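Local coordinates for protein O-methyltransferase (Bacillus halodurans, PDB 2GPY) that probably transfers a methyl group to a hydroxyl of a still unidentified substrate, as a putative O-methyltransferase of the Rossmann-like class, at residues 29-32 and 33-36; 89-92 and 93-97. All coordinates share one frame; numbering follows the deposited sequence.

Interaction 1 comes first along the chain, at the C-terminal end of helix 21-32, where residues 33-36 lead toward helix 40-53. Interaction 2 follows within helix 88-100, which connects the parallel strands 80-85 and 107-111 of the central mixed sheet. Their centres are about 13 Å apart, on the same side of the chain's centre. A zinc ion ties them together: Glu29 of interaction 1 and Glu93 and His97 of interaction 2 are its ligands. The loop also rests on helix 88-100, with Pro36 against Arg90 and Gln33 near Arg89. Helix 21-32 is thus joined to the Rossmann-like core by both metal and packing.

Interaction 1. Residues 29-32 and 33-36; sequences EAHE and QQVP. With ZN (zinc ion), chain I.
This is a local contact at a helix C-terminus, where the last turn of helix 21-32 passes into the loop before helix 40-53. The backbone does most of the work. Gln33 N donates to Glu29 O at 2.9 Å, an i to i+4 bond at the end of the helix. Val35 N then reaches back five residues to Ala30 O at 2.8 Å, with an N-H...O angle of 161°. Gln34 N bonds to His31 O at 3.2 Å, but it approaches from above the carbonyl plane. Gln34 has positive phi, 50°, and this turns the chain out of the helix. On the protein-facing side, Ala30 CB lies 4.4 Å from Val35 CB. Val35 also packs on Ala64 and Ile65, and Ala30 on Ile37.

The polar side chains lie around the outside. Glu32 and Gln33 run side by side, and Glu32 CG comes 3.6 Å from Gln33 CG. Glu29 extends from the helix and binds a zinc ion shared with Glu93 and His97. His31 has CG anti to the backbone N (chi1 170°), which carries its ring outward from the turn. Its NE2 binds a different zinc ion at 2.2 Å. Ala30 O receives the returning chain, while the Ala30 methyl packs loosely against Val35. The positive phi and back-bonding define a Schellman motif closing helix 21-32.

Interaction 2. Residues 89-92 and 93-97; sequences RRYE and EAHKH
Tyr91 lies alongside His95, one helical turn further on, and the two side chains run out from the helix together. The nearest approach is Tyr91 OH to His95 CD2, 4.1 Å. The rings are inclined by 35° with centroids 5.8 Å apart, a loose oblique pairing. Both have CG anti to the backbone N, which directs the rings the same way from successive turns. Tyr91 also meets the ring of Phe111, and both side chains touch Leu109 on strand 107-111.

On another side of the helix, Lys96 folds back over the carbonyl of Glu92. Lys96 CG is 3.4 Å from Glu92 O, and the bend at chi4, 86°, turns the amine back toward Glu92. A water receives a bond from Lys96 NZ and donates to both Glu92 O and Glu92 OE1. The two charges therefore meet through water; Glu92 OE1 and Lys96 NZ are 4.6 Å apart, too far for a direct salt bridge.

This is an alpha-helix with regular i to i+4 bonds, the helical part of the beta-alpha-beta unit formed by strand 80-85, helix 88-100 and strand 107-111. Ala94 N to Arg90 O is short and straight, 2.8 Å and 171°. Asp87 accepts a bond from Arg90 N near the start of the helix.

Glu93 extends from the helix, with its CB 3.6 Å from Arg89 O. A second water donates to Glu93 OE1 and, weakly, to Arg89 O. Glu93 OE2 and His97 NE2 bind the zinc ion together with Glu29, while His97 ND1 is hydrogen-bonded to Ile65 O, which helps to orient the imidazole.

Interaction 1. Residues 29-32 and 33-36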
loop_
_atom_site.group_PDB
_atom_site.type_symbol
_atom_site.label_atom_id
_atom_site.label_comp_id
_atom_site.label_asym_id
_atom_site.label_seq_id
_atom_site.Cartn_x
_atom_site.Cartn_y
_atom_site.Cartn_z
ATOM N N GLU B 29 21.850 -2.740 19.211
ATOM C CA GLU B 29 22.068 -1.572 20.059
ATOM C C GLU B 29 20.780 -0.952 20.615
ATOM O O GLU B 29 20.712 -0.578 21.794
ATOM C CB GLU B 29 22.802 -0.494 19.282
ATOM C CG GLU B 29 23.250 0.644 20.165
ATOM C CD GLU B 29 23.456 1.945 19.418
ATOM O OE1 GLU B 29 24.139 1.979 18.366
ATOM O OE2 GLU B 29 22.937 2.954 19.916
ATOM N N ALA B 30 19.782 -0.807 19.757
ATOM C CA ALA B 30 18.479 -0.306 20.157
ATOM C C ALA B 30 17.917 -1.211 21.240
ATOM O O ALA B 30 17.387 -0.713 22.245
ATOM C CB ALA B 30 17.538 -0.258 18.959
ATOM N N HIS B 31 18.019 -2.529 21.027
ATOM C CA HIS B 31 17.528 -3.518 22.007
ATOM C C HIS B 31 18.277 -3.444 23.331
ATOM O O HIS B 31 17.653 -3.301 24.383
ATOM C CB HIS B 31 17.524 -4.957 21.448
ATOM C CG HIS B 31 17.261 -6.010 22.491
ATOM N ND1 HIS B 31 18.260 -6.808 23.003
ATOM C CD2 HIS B 31 16.124 -6.376 23.133
ATOM C CE1 HIS B 31 17.755 -7.621 23.916
ATOM N NE2 HIS B 31 16.462 -7.375 24.018
ATOM N N GLU B 32 19.606 -3.523 23.286
ATOM C CA GLU B 32 20.425 -3.483 24.495
ATOM C C GLU B 32 20.265 -2.174 25.274
ATOM O O GLU B 32 20.360 -2.168 26.514
ATOM C CB GLU B 32 21.905 -3.758 24.186
ATOM C CG GLU B 32 22.597 -2.635 23.427
ATOM C CD GLU B 32 24.071 -2.456 23.765
ATOM O OE1 GLU B 32 24.641 -3.314 24.466
ATOM O OE2 GLU B 32 24.663 -1.438 23.327
ATOM N N GLN B 33 20.020 -1.085 24.552
ATOM C CA GLN B 33 19.886 0.246 25.151
ATOM C C GLN B 33 18.427 0.722 25.287
ATOM O O GLN B 33 18.177 1.861 25.704
ATOM C CB GLN B 33 20.730 1.275 24.381
ATOM C CG GLN B 33 22.204 0.878 24.147
ATOM C CD GLN B 33 23.118 1.040 25.370
ATOM O OE1 GLN B 33 23.885 0.125 25.723
ATOM N NE2 GLN B 33 23.064 2.213 26.002
ATOM N N GLN B 34 17.475 -0.151 24.931
ATOM C CA GLN B 34 16.030 0.128 25.006
ATOM C C GLN B 34 15.602 1.462 24.352
ATOM O O GLN B 34 14.911 2.298 24.937
ATOM C CB GLN B 34 15.492 -0.059 26.441
ATOM C CG GLN B 34 15.513 -1.541 26.888
ATOM C CD GLN B 34 14.573 -2.412 26.039
ATOM O OE1 GLN B 34 15.005 -3.153 25.148
ATOM N NE2 GLN B 34 13.278 -2.297 26.300
ATOM N N VAL B 35 16.039 1.633 23.109
ATOM C CA VAL B 35 15.658 2.764 22.299
ATOM C C VAL B 35 14.538 2.277 21.372
ATOM O O VAL B 35 14.696 1.232 20.742
ATOM C CB VAL B 35 16.859 3.257 21.457
ATOM C CG1 VAL B 35 16.422 4.274 20.442
ATOM C CG2 VAL B 35 17.946 3.840 22.365
ATOM N N PRO B 36 13.419 3.038 21.279
ATOM C CA PRO B 36 12.323 2.735 20.351
ATOM C C PRO B 36 12.802 2.413 18.942
ATOM O O PRO B 36 13.544 3.193 18.365
ATOM C CB PRO B 36 11.545 4.063 20.295
ATOM C CG PRO B 36 11.709 4.620 21.679
ATOM C CD PRO B 36 13.135 4.259 22.064
HETATM ZN ZN ZN I . 14.893 -8.164 25.313
#

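Interaction 2. Residues 89-92 and 93-97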
loop_
_atom_site.group_PDB
_atom_site.type_symbol
_atom_site.label_atom_id
_atom_site.label_comp_id
_atom_site.label_asym_id
_atom_site.label_seq_id
_atom_site.Cartn_x
_atom_site.Cartn_y
_atom_site.Cartn_z
ATOM N N ARG B 89 20.649 13.519 23.018
ATOM C CA ARG B 89 21.527 12.345 22.918
ATOM C C ARG B 89 21.151 11.456 21.701
ATOM O O ARG B 89 22.033 11.023 20.926
ATOM C CB ARG B 89 21.416 11.577 24.240
ATOM C CG ARG B 89 22.030 10.196 24.326
ATOM C CD ARG B 89 22.054 9.757 25.805
ATOM N NE ARG B 89 21.744 8.333 25.955
ATOM C CZ ARG B 89 22.623 7.393 26.300
ATOM N NH1 ARG B 89 23.891 7.705 26.548
ATOM N NH2 ARG B 89 22.229 6.127 26.400
ATOM N N ARG B 90 19.861 11.165 21.545
ATOM C CA ARG B 90 19.414 10.361 20.395
ATOM C C ARG B 90 19.695 11.049 19.067
ATOM O O ARG B 90 20.205 10.407 18.135
ATOM C CB ARG B 90 17.938 9.960 20.501
ATOM C CG ARG B 90 17.692 8.985 21.634
ATOM C CD ARG B 90 16.247 8.596 21.766
ATOM N NE ARG B 90 16.095 7.662 22.887
ATOM C CZ ARG B 90 14.937 7.156 23.319
ATOM N NH1 ARG B 90 13.797 7.489 22.746
ATOM N NH2 ARG B 90 14.926 6.319 24.353
ATOM N N TYR B 91 19.380 12.344 18.991
ATOM C CA TYR B 91 19.643 13.138 17.776
ATOM C C TYR B 91 21.134 13.067 17.366
ATOM O O TYR B 91 21.440 12.872 16.188
ATOM C CB TYR B 91 19.186 14.595 17.960
ATOM C CG TYR B 91 19.811 15.539 16.963
ATOM C CD1 TYR B 91 19.303 15.666 15.665
ATOM C CD2 TYR B 91 20.933 16.291 17.315
ATOM C CE1 TYR B 91 19.916 16.538 14.731
ATOM C CE2 TYR B 91 21.542 17.139 16.409
ATOM C CZ TYR B 91 21.031 17.259 15.122
ATOM O OH TYR B 91 21.671 18.136 14.266
ATOM N N GLU B 92 22.032 13.251 18.335
ATOM C CA GLU B 92 23.482 13.228 18.084
ATOM C C GLU B 92 23.915 11.859 17.603
ATOM O O GLU B 92 24.748 11.741 16.706
ATOM C CB GLU B 92 24.268 13.654 19.335
ATOM C CG GLU B 92 24.061 15.123 19.733
ATOM C CD GLU B 92 24.631 16.140 18.729
ATOM O OE1 GLU B 92 25.284 15.741 17.739
ATOM O OE2 GLU B 92 24.451 17.367 18.945
ATOM N N GLU B 93 23.328 10.814 18.178
ATOM C CA GLU B 93 23.675 9.466 17.718
ATOM C C GLU B 93 23.165 9.199 16.303
ATOM O O GLU B 93 23.868 8.624 15.459
ATOM C CB GLU B 93 23.117 8.412 18.665
ATOM C CG GLU B 93 23.623 7.020 18.252
ATOM C CD GLU B 93 23.192 5.885 19.171
ATOM O OE1 GLU B 93 22.814 6.144 20.347
ATOM O OE2 GLU B 93 23.235 4.710 18.704
ATOM N N ALA B 94 21.912 9.566 16.062
ATOM C CA ALA B 94 21.304 9.432 14.745
ATOM C C ALA B 94 22.130 10.163 13.703
ATOM O O ALA B 94 22.326 9.670 12.614
ATOM C CB ALA B 94 19.867 9.994 14.782
ATOM N N HIS B 95 22.637 11.344 14.049
ATOM C CA HIS B 95 23.409 12.137 13.104
ATOM C C HIS B 95 24.700 11.391 12.705
ATOM O O HIS B 95 25.090 11.394 11.542
ATOM C CB HIS B 95 23.705 13.498 13.724
ATOM C CG HIS B 95 24.047 14.559 12.730
ATOM N ND1 HIS B 95 25.331 15.022 12.553
ATOM C CD2 HIS B 95 23.269 15.266 11.875
ATOM C CE1 HIS B 95 25.332 15.972 11.633
ATOM N NE2 HIS B 95 24.092 16.136 11.204
ATOM N N LYS B 96 25.343 10.747 13.675
ATOM C CA LYS B 96 26.523 9.928 13.410
ATOM C C LYS B 96 26.213 8.691 12.560
ATOM O O LYS B 96 26.972 8.356 11.631
ATOM C CB LYS B 96 27.207 9.511 14.723
ATOM C CG LYS B 96 27.780 10.691 15.501
ATOM C CD LYS B 96 28.365 10.244 16.823
ATOM C CE LYS B 96 29.048 11.407 17.547
ATOM N NZ LYS B 96 28.060 12.129 18.336
ATOM N N HIS B 97 25.121 7.991 12.863
ATOM C CA HIS B 97 24.746 6.836 12.003
ATOM C C HIS B 97 24.458 7.223 10.547
ATOM O O HIS B 97 24.816 6.516 9.603
ATOM C CB HIS B 97 23.520 6.147 12.589
ATOM C CG HIS B 97 23.822 5.442 13.865
ATOM N ND1 HIS B 97 22.932 5.361 14.907
ATOM C CD2 HIS B 97 24.934 4.781 14.261
ATOM C CE1 HIS B 97 23.482 4.678 15.897
ATOM N NE2 HIS B 97 24.693 4.317 15.527
HETATM O O HOH W 1 21.494 7.843 21.682
HETATM O O HOH W 2 26.351 13.992 16.289
#